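Local coordinates for nonsense-mediated mRNA decay protein 2 (Saccharomyces cerevisiae, PDB 4LUN) that takes part in nonsense-mediated decay of mRNAs containing premature stop codons, the piece described here being its N-terminal MIF4G domain of HEAT-repeat helices, at residues Asp31-Asn37 with Glu62-Tyr68; Phe116-Phe120 with Asn143-Phe147; Leu253-Val257 with Leu285-Phe289. All blocks are in the same frame, centred on the assembly; numbering follows the deposited sequence.

How the contacts relate
The three contacts follow one another along an elongated all-helical chain, and no two touch. The centre of contact 2 lies about 6 Å from the chain's centre and is buried, while contacts 1 and 3, both partly buried, lie on opposite sides of that centre, their own centres about 59 Å apart. Chemistry follows place. At contact 1 a helix start and its lead-in meet a loop through backbone hydrogen bonds and a salt-bridge network; contact 2, a turn against a helix, is largely aromatic; contact 3, a helix pair, is apolar across its interface, with polar groups turned to partners elsewhere. Contacts 1 and 2 both belong to the MIF4G family region.

Contact 1: residues Asp31-Asn37 with Glu62-Tyr68; sequences DSSIKRN and EASLEKY
Asp31 and Ala63 form a single beta bridge, in which Asp31 N donates to Glu62 O at 3.0 Å and Ser64 N donates to Asp31 O at 2.8 Å. Beside this bridge runs a charged network. Arg36, bent at chi2 (62°), passes Ala63, its CG 3.8 Å from Ala63 CB, and its guanidinium reaches two carboxylates: NH1 meets Asp31 OD2 at 3.2 Å in the guanidinium plane, and NH2 forms a salt bridge with Glu62 OE1, modelled doubtfully short. The planes of the Arg36 and Glu62 groups stand 75° apart. The carboxylate of Asp31 turns back over its own segment, where OD1 accepts from both Ser33 N, closing an Asx turn, and Ser33 OG. Ser33 is the N-cap residue of helix 34-44, its OG accepting from Arg36 N at 3.1 Å, so one aspartate braces both the cap and the arginine. Farther along, Asn37 lays CB over one face of the Tyr68 ring, 4.0 Å from its centroid, as a CH-pi contact displaced toward the rim. Ile34 comes to the same ring at its edge, CD1 lying 4.0 Å from Tyr68 CE2. The contact thus ties the start of helix 34-44 to the link between helices 52-60 and 69-81. Asp59 of helix 52-60 gives Arg36 a further acidic partner, while Leu65 packs on Phe40 of helix 34-44 and Phe104 of helix 87-104.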
loop_
_atom_site.group_PDB
_atom_site.type_symbol
_atom_site.label_atom_id
_atom_site.label_comp_id
_atom_site.label_asym_id
_atom_site.label_seq_id
_atom_site.Cartn_x
_atom_site.Cartn_y
_atom_site.Cartn_z
ATOM N N ASP A 31 1.752 35.889 6.181
ATOM C CA ASP A 31 1.725 35.844 7.644
ATOM C C ASP A 31 2.779 34.858 8.123
ATOM O O ASP A 31 2.610 33.646 7.974
ATOM C CB ASP A 31 0.335 35.399 8.103
ATOM C CG ASP A 31 0.157 35.434 9.622
ATOM O OD1 ASP A 31 1.160 35.478 10.363
ATOM O OD2 ASP A 31 -1.006 35.403 10.076
ATOM N N SER A 32 3.869 35.371 8.686
ATOM C CA SER A 32 4.944 34.511 9.173
ATOM C C SER A 32 4.967 34.435 10.693
ATOM O O SER A 32 5.931 33.939 11.283
ATOM C CB SER A 32 6.308 34.976 8.646
ATOM O OG SER A 32 6.650 36.253 9.147
ATOM N N SER A 33 3.898 34.906 11.327
ATOM C CA SER A 33 3.842 34.961 12.786
ATOM C C SER A 33 3.900 33.577 13.425
ATOM O O SER A 33 3.471 32.580 12.830
ATOM C CB SER A 33 2.570 35.675 13.245
ATOM O OG SER A 33 1.435 34.871 12.989
ATOM N N ILE A 34 4.422 33.526 14.645
ATOM C CA ILE A 34 4.501 32.275 15.387
ATOM C C ILE A 34 3.100 31.696 15.603
ATOM O O ILE A 34 2.889 30.498 15.409
ATOM C CB ILE A 34 5.223 32.441 16.732
ATOM C CG1 ILE A 34 6.685 32.855 16.524
ATOM C CG2 ILE A 34 5.126 31.165 17.550
ATOM C CD1 ILE A 34 7.481 31.908 15.644
ATOM N N LYS A 35 2.143 32.550 15.976
ATOM C CA LYS A 35 0.769 32.095 16.196
ATOM C C LYS A 35 0.198 31.418 14.952
ATOM O O LYS A 35 -0.377 30.329 15.039
ATOM C CB LYS A 35 -0.133 33.259 16.630
ATOM C CG LYS A 35 -1.572 32.861 16.942
ATOM C CD LYS A 35 -2.275 33.944 17.784
ATOM C CE LYS A 35 -2.954 35.003 16.923
ATOM N NZ LYS A 35 -3.516 36.130 17.763
ATOM N N ARG A 36 0.394 32.043 13.795
ATOM C CA ARG A 36 -0.160 31.523 12.544
ATOM C C ARG A 36 0.465 30.184 12.189
ATOM O O ARG A 36 -0.228 29.252 11.759
ATOM C CB ARG A 36 0.078 32.499 11.390
ATOM C CG ARG A 36 -0.740 32.173 10.149
ATOM C CD ARG A 36 -2.217 32.273 10.469
ATOM N NE ARG A 36 -3.066 31.794 9.382
ATOM C CZ ARG A 36 -3.495 32.557 8.384
ATOM N NH1 ARG A 36 -3.142 33.837 8.326
ATOM N NH2 ARG A 36 -4.272 32.041 7.442
ATOM N N ASN A 37 1.779 30.095 12.364
ATOM C CA ASN A 37 2.518 28.918 11.930
ATOM C C ASN A 37 2.322 27.745 12.878
ATOM O O ASN A 37 2.202 26.608 12.439
ATOM C CB ASN A 37 4.003 29.239 11.743
ATOM C CG ASN A 37 4.259 30.162 10.556
ATOM O OD1 ASN A 37 3.860 29.872 9.428
ATOM N ND2 ASN A 37 4.919 31.286 10.812
ATOM N N GLU A 62 -2.098 31.827 2.759
ATOM C CA GLU A 62 -2.017 33.018 3.610
ATOM C C GLU A 62 -0.773 33.038 4.491
ATOM O O GLU A 62 -0.215 34.103 4.774
ATOM C CB GLU A 62 -3.269 33.136 4.486
ATOM C CG GLU A 62 -4.528 33.519 3.721
ATOM C CD GLU A 62 -5.777 33.472 4.584
ATOM O OE1 GLU A 62 -5.674 33.100 5.772
ATOM O OE2 GLU A 62 -6.866 33.806 4.070
ATOM N N ALA A 63 -0.347 31.862 4.937
ATOM C CA ALA A 63 0.777 31.767 5.862
ATOM C C ALA A 63 2.093 31.518 5.148
ATOM O O ALA A 63 2.147 30.793 4.151
ATOM C CB ALA A 63 0.527 30.685 6.892
ATOM N N SER A 64 3.148 32.131 5.673
ATOM C CA SER A 64 4.513 31.824 5.283
ATOM C C SER A 64 5.031 30.804 6.277
ATOM O O SER A 64 5.315 31.133 7.431
ATOM C CB SER A 64 5.392 33.068 5.331
ATOM O OG SER A 64 6.762 32.710 5.244
ATOM N N LEU A 65 5.157 29.570 5.813
ATOM C CA LEU A 65 5.436 28.427 6.669
ATOM C C LEU A 65 6.873 27.925 6.536
ATOM O O LEU A 65 7.236 26.907 7.125
ATOM C CB LEU A 65 4.470 27.301 6.311
ATOM C CG LEU A 65 2.985 27.582 6.523
ATOM C CD1 LEU A 65 2.126 26.652 5.692
ATOM C CD2 LEU A 65 2.638 27.429 7.987
ATOM N N GLU A 66 7.687 28.648 5.773
ATOM C CA GLU A 66 9.045 28.208 5.433
ATOM C C GLU A 66 9.930 27.805 6.620
ATOM O O GLU A 66 10.636 26.800 6.568
ATOM C CB GLU A 66 9.754 29.289 4.609
ATOM C CG GLU A 66 10.943 28.778 3.814
ATOM C CD GLU A 66 10.523 27.905 2.642
ATOM O OE1 GLU A 66 11.115 26.819 2.468
ATOM O OE2 GLU A 66 9.605 28.311 1.896
ATOM N N LYS A 67 9.912 28.588 7.690
ATOM C CA LYS A 67 10.795 28.310 8.815
ATOM C C LYS A 67 10.269 27.171 9.681
ATOM O O LYS A 67 10.985 26.673 10.553
ATOM C CB LYS A 67 11.033 29.563 9.662
ATOM C CG LYS A 67 9.856 30.521 9.697
ATOM C CD LYS A 67 9.980 31.609 8.632
ATOM C CE LYS A 67 8.863 31.499 7.600
ATOM N NZ LYS A 67 7.582 31.063 8.223
ATOM N N TYR A 68 9.020 26.768 9.448
ATOM C CA TYR A 68 8.445 25.624 10.157
ATOM C C TYR A 68 8.404 24.371 9.273
ATOM O O TYR A 68 7.796 23.369 9.639
ATOM C CB TYR A 68 7.036 25.947 10.679
ATOM C CG TYR A 68 7.000 26.583 12.062
ATOM C CD1 TYR A 68 6.632 25.843 13.180
ATOM C CD2 TYR A 68 7.336 27.919 12.248
ATOM C CE1 TYR A 68 6.600 26.417 14.445
ATOM C CE2 TYR A 68 7.305 28.501 13.507
ATOM C CZ TYR A 68 6.941 27.747 14.598
ATOM O OH TYR A 68 6.908 28.325 15.854
#

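Contact 2: residues Phe116-Phe120 with Asn143-Phe147; sequences FLQAF and NLRVF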
loop_
_atom_site.group_PDB
_atom_site.type_symbol
_atom_site.label_atom_id
_atom_site.label_comp_id
_atom_site.label_asym_id
_atom_site.label_seq_id
_atom_site.Cartn_x
_atom_site.Cartn_y
_atom_site.Cartn_z
ATOM N N PHE A 116 8.301 8.291 4.452
ATOM C CA PHE A 116 7.088 7.499 4.268
ATOM C C PHE A 116 7.397 6.073 3.783
ATOM O O PHE A 116 6.740 5.120 4.195
ATOM C CB PHE A 116 6.106 8.196 3.314
ATOM C CG PHE A 116 4.747 7.545 3.271
ATOM C CD1 PHE A 116 3.752 7.914 4.165
ATOM C CD2 PHE A 116 4.477 6.538 2.360
ATOM C CE1 PHE A 116 2.499 7.292 4.139
ATOM C CE2 PHE A 116 3.235 5.925 2.321
ATOM C CZ PHE A 116 2.245 6.298 3.212
ATOM N N LEU A 117 8.412 5.923 2.937
ATOM C CA LEU A 117 8.763 4.619 2.372
ATOM C C LEU A 117 9.250 3.628 3.427
ATOM O O LEU A 117 9.261 2.410 3.193
ATOM C CB LEU A 117 9.815 4.784 1.267
ATOM C CG LEU A 117 9.311 5.385 -0.048
ATOM C CD1 LEU A 117 10.489 5.798 -0.949
ATOM C CD2 LEU A 117 8.420 4.360 -0.768
ATOM N N GLN A 118 9.666 4.150 4.583
ATOM C CA GLN A 118 10.105 3.284 5.676
ATOM C C GLN A 118 8.959 2.383 6.129
ATOM O O GLN A 118 9.186 1.307 6.686
ATOM C CB GLN A 118 10.632 4.121 6.844
ATOM C CG GLN A 118 11.180 3.317 8.016
ATOM C CD GLN A 118 12.334 2.405 7.631
ATOM O OE1 GLN A 118 13.201 2.778 6.843
ATOM N NE2 GLN A 118 12.349 1.199 8.195
ATOM N N ALA A 119 7.724 2.797 5.841
ATOM C CA ALA A 119 6.541 2.016 6.227
ATOM C C ALA A 119 6.462 0.663 5.522
ATOM O O ALA A 119 5.718 -0.245 5.935
ATOM C CB ALA A 119 5.281 2.817 5.955
ATOM N N PHE A 120 7.239 0.523 4.447
ATOM C CA PHE A 120 7.202 -0.663 3.621
ATOM C C PHE A 120 8.373 -1.610 3.859
ATOM O O PHE A 120 8.424 -2.687 3.280
ATOM C CB PHE A 120 7.131 -0.251 2.137
ATOM C CG PHE A 120 5.914 0.562 1.816
ATOM C CD1 PHE A 120 4.653 0.084 2.155
ATOM C CD2 PHE A 120 6.024 1.797 1.215
ATOM C CE1 PHE A 120 3.516 0.824 1.891
ATOM C CE2 PHE A 120 4.893 2.563 0.948
ATOM C CZ PHE A 120 3.632 2.068 1.287
ATOM N N ASN A 143 -1.203 2.099 4.243
ATOM C CA ASN A 143 -0.054 2.874 3.794
ATOM C C ASN A 143 0.167 2.726 2.295
ATOM O O ASN A 143 0.488 3.701 1.609
ATOM C CB ASN A 143 1.204 2.456 4.560
ATOM C CG ASN A 143 1.140 2.837 6.033
ATOM O OD1 ASN A 143 0.401 3.749 6.416
ATOM N ND2 ASN A 143 1.931 2.160 6.855
ATOM N N LEU A 144 -0.005 1.512 1.787
ATOM C CA LEU A 144 0.138 1.284 0.351
ATOM C C LEU A 144 -0.938 2.030 -0.417
ATOM O O LEU A 144 -0.683 2.586 -1.481
ATOM C CB LEU A 144 0.064 -0.225 0.037
ATOM C CG LEU A 144 0.070 -0.661 -1.432
ATOM C CD1 LEU A 144 1.414 -0.321 -2.090
ATOM C CD2 LEU A 144 -0.209 -2.152 -1.515
ATOM N N ARG A 145 -2.147 2.072 0.135
ATOM C CA ARG A 145 -3.241 2.727 -0.577
ATOM C C ARG A 145 -2.960 4.217 -0.698
ATOM O O ARG A 145 -3.081 4.811 -1.781
ATOM C CB ARG A 145 -4.560 2.486 0.157
ATOM C CG ARG A 145 -5.789 2.920 -0.624
ATOM C CD ARG A 145 -6.227 4.305 -0.246
ATOM N NE ARG A 145 -7.347 4.750 -1.074
ATOM C CZ ARG A 145 -8.621 4.597 -0.737
ATOM N NH1 ARG A 145 -8.936 4.012 0.413
ATOM N NH2 ARG A 145 -9.578 5.034 -1.546
ATOM N N VAL A 146 -2.554 4.813 0.415
ATOM C CA VAL A 146 -2.269 6.247 0.454
ATOM C C VAL A 146 -1.088 6.591 -0.449
ATOM O O VAL A 146 -1.115 7.596 -1.167
ATOM C CB VAL A 146 -2.035 6.724 1.907
ATOM C CG1 VAL A 146 -1.436 8.127 1.927
ATOM C CG2 VAL A 146 -3.358 6.688 2.688
ATOM N N PHE A 147 -0.053 5.754 -0.405
ATOM C CA PHE A 147 1.094 5.946 -1.278
ATOM C C PHE A 147 0.654 5.987 -2.727
ATOM O O PHE A 147 1.078 6.857 -3.488
ATOM C CB PHE A 147 2.130 4.840 -1.127
ATOM C CG PHE A 147 3.229 4.940 -2.141
ATOM C CD1 PHE A 147 4.354 5.699 -1.870
ATOM C CD2 PHE A 147 3.124 4.302 -3.368
ATOM C CE1 PHE A 147 5.365 5.831 -2.817
ATOM C CE2 PHE A 147 4.131 4.430 -4.316
ATOM C CZ PHE A 147 5.256 5.194 -4.027
#
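Aromatic packing dominates where the turn 116-120 meets helix 130-152: Phe120 directs its ring edge toward the face of Phe147 in an offset edge-to-face pair, centroids 6.0 Å apart and planes at 88°. Apolar contacts join the same residues and their neighbours. Phe147 CB is touched by two rings of the turn, with Phe116 CE2 at 3.8 Å and Phe120 CZ at 4.0 Å, while Leu117 CD2 reaches Phe147 CE1 at 4.0 Å. A chi1 of -170° carries the Phe116 ring toward the helix, and its CZ ends 4.3 Å from Val146 CG1. A third group sets ring edges against helix backbone: Asn143 O lies 3.5 Å from Phe116 CZ, in the plane of that ring, and also near the edge of Phe120. That carbonyl already accepts the helical bond from Phe147 N at 2.9 Å, so the rings pack around an oxygen whose hydrogen bonding is provided by the helix. No hydrogen bond crosses between the segments. Cohesion between them probably comes from close fit and the hydrophobic effect, with ring edges perhaps adding a weak electrostatic attraction to the carbonyl, in a buried place near the chain's centre.

Contact 3: residues Leu253-Val257 with Leu285-Phe289; sequences LHKKV and LLPIF
An antiparallel pair of long helices, 231-271 and 277-303, forms this contact, and Leu253, Val257, Leu285 and Phe289 carry most of it. Over the two short segments the axes approach to 9.8 Å, with an angle of 148° between their N-to-C directions. The two methyls of Val257 meet different groups. CG2 sits over one face of the Phe289 ring, 4.1 Å from the centroid and 13° off the ring normal, a CH-pi contact; CG1 touches both Leu285 CB at 3.9 Å and Phe289 CB at 4.0 Å. Phe289 CG is anti to the backbone N (chi1 168°), and this torsion lets the ring run beside His254, the two side chains pointing the same way, with CE1 3.7 Å from His254 CB. Leu253 meets the edge of that ring through CB, and its branches separate beyond: CD1 touches Ile288 CG2 at 3.7 Å, the side chains crossing at about a right angle, while CD2 meets Leu285 CD2 at 4.0 Å. The other methyl of Leu285, CD1, rests against Lys256 CB at 3.9 Å, using the aliphatic start of the lysine. The polar ends turn elsewhere, Lys256 NZ to Glu252 within its own helix and His254 NE2 to the backbone oxygen of His311, a residue of the C-terminal purification tag. Along the helix pair the packing continues through Phe292 and Tyr282 of helix 277-303, touched by Leu253 and Val257 respectively, while Leu285 also reaches Leu260 of helix 231-271.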
loop_
_atom_site.group_PDB
_atom_site.type_symbol
_atom_site.label_atom_id
_atom_site.label_comp_id
_atom_site.label_asym_id
_atom_site.label_seq_id
_atom_site.Cartn_x
_atom_site.Cartn_y
_atom_site.Cartn_z
ATOM N N LEU A 253 -1.428 -27.076 0.155
ATOM C CA LEU A 253 -2.209 -27.074 1.391
ATOM C C LEU A 253 -3.474 -27.895 1.227
ATOM O O LEU A 253 -3.872 -28.586 2.154
ATOM C CB LEU A 253 -2.558 -25.651 1.829
ATOM C CG LEU A 253 -1.343 -24.890 2.365
ATOM C CD1 LEU A 253 -1.640 -23.406 2.474
ATOM C CD2 LEU A 253 -0.977 -25.444 3.726
ATOM N N HIS A 254 -4.079 -27.824 0.047
ATOM C CA HIS A 254 -5.301 -28.563 -0.255
ATOM C C HIS A 254 -5.069 -30.062 -0.103
ATOM O O HIS A 254 -5.866 -30.783 0.516
ATOM C CB HIS A 254 -5.740 -28.237 -1.691
ATOM C CG HIS A 254 -6.863 -29.083 -2.187
ATOM N ND1 HIS A 254 -6.686 -30.130 -3.064
ATOM C CD2 HIS A 254 -8.193 -29.043 -1.916
ATOM C CE1 HIS A 254 -7.852 -30.698 -3.314
ATOM N NE2 HIS A 254 -8.785 -30.049 -2.629
ATOM N N LYS A 255 -3.961 -30.531 -0.666
ATOM C CA LYS A 255 -3.601 -31.940 -0.563
ATOM C C LYS A 255 -3.375 -32.350 0.889
ATOM O O LYS A 255 -3.830 -33.424 1.306
ATOM C CB LYS A 255 -2.352 -32.227 -1.401
ATOM C CG LYS A 255 -2.639 -32.248 -2.883
ATOM C CD LYS A 255 -1.363 -32.407 -3.708
ATOM C CE LYS A 255 -1.649 -32.211 -5.194
ATOM N NZ LYS A 255 -0.469 -31.622 -5.894
ATOM N N LYS A 256 -2.688 -31.503 1.656
ATOM C CA LYS A 256 -2.436 -31.800 3.073
ATOM C C LYS A 256 -3.695 -31.790 3.935
ATOM O O LYS A 256 -3.888 -32.685 4.766
ATOM C CB LYS A 256 -1.426 -30.824 3.683
ATOM C CG LYS A 256 -0.011 -30.926 3.144
ATOM C CD LYS A 256 0.907 -29.955 3.898
ATOM C CE LYS A 256 2.331 -29.984 3.348
ATOM N NZ LYS A 256 3.038 -28.681 3.547
ATOM N N VAL A 257 -4.547 -30.774 3.787
ATOM C CA VAL A 257 -5.733 -30.744 4.640
ATOM C C VAL A 257 -6.721 -31.872 4.304
ATOM O O VAL A 257 -7.352 -32.433 5.194
ATOM C CB VAL A 257 -6.455 -29.369 4.691
ATOM C CG1 VAL A 257 -5.523 -28.273 5.218
ATOM C CG2 VAL A 257 -7.055 -28.990 3.338
ATOM N N LEU A 285 -3.368 -26.262 10.112
ATOM C CA LEU A 285 -3.191 -25.951 8.700
ATOM C C LEU A 285 -4.404 -25.290 8.067
ATOM O O LEU A 285 -4.267 -24.521 7.116
ATOM C CB LEU A 285 -2.865 -27.218 7.912
ATOM C CG LEU A 285 -1.434 -27.729 8.000
ATOM C CD1 LEU A 285 -1.309 -29.010 7.187
ATOM C CD2 LEU A 285 -0.464 -26.657 7.493
ATOM N N LEU A 286 -5.590 -25.607 8.573
ATOM C CA LEU A 286 -6.821 -25.158 7.915
ATOM C C LEU A 286 -6.931 -23.636 7.708
ATOM O O LEU A 286 -7.262 -23.189 6.600
ATOM C CB LEU A 286 -8.065 -25.717 8.625
ATOM C CG LEU A 286 -9.403 -25.340 7.975
ATOM C CD1 LEU A 286 -9.547 -25.932 6.584
ATOM C CD2 LEU A 286 -10.585 -25.737 8.840
ATOM N N PRO A 287 -6.634 -22.827 8.745
ATOM C CA PRO A 287 -6.727 -21.378 8.532
ATOM C C PRO A 287 -5.768 -20.878 7.455
ATOM O O PRO A 287 -6.089 -19.921 6.748
ATOM C CB PRO A 287 -6.327 -20.797 9.897
ATOM C CG PRO A 287 -6.571 -21.870 10.860
ATOM C CD PRO A 287 -6.264 -23.143 10.136
ATOM N N ILE A 288 -4.604 -21.509 7.328
ATOM C CA ILE A 288 -3.659 -21.122 6.285
ATOM C C ILE A 288 -4.241 -21.507 4.937
ATOM O O ILE A 288 -4.173 -20.738 3.978
ATOM C CB ILE A 288 -2.311 -21.829 6.453
ATOM C CG1 ILE A 288 -1.790 -21.640 7.882
ATOM C CG2 ILE A 288 -1.315 -21.305 5.450
ATOM C CD1 ILE A 288 -0.528 -22.431 8.176
ATOM N N PHE A 289 -4.792 -22.717 4.852
ATOM C CA PHE A 289 -5.427 -23.153 3.608
ATOM C C PHE A 289 -6.541 -22.196 3.220
ATOM O O PHE A 289 -6.658 -21.810 2.057
ATOM C CB PHE A 289 -6.008 -24.559 3.757
ATOM C CG PHE A 289 -6.919 -24.962 2.617
ATOM C CD1 PHE A 289 -6.411 -25.177 1.351
ATOM C CD2 PHE A 289 -8.280 -25.130 2.818
ATOM C CE1 PHE A 289 -7.240 -25.542 0.304
ATOM C CE2 PHE A 289 -9.111 -25.499 1.759
ATOM C CZ PHE A 289 -8.581 -25.713 0.514
#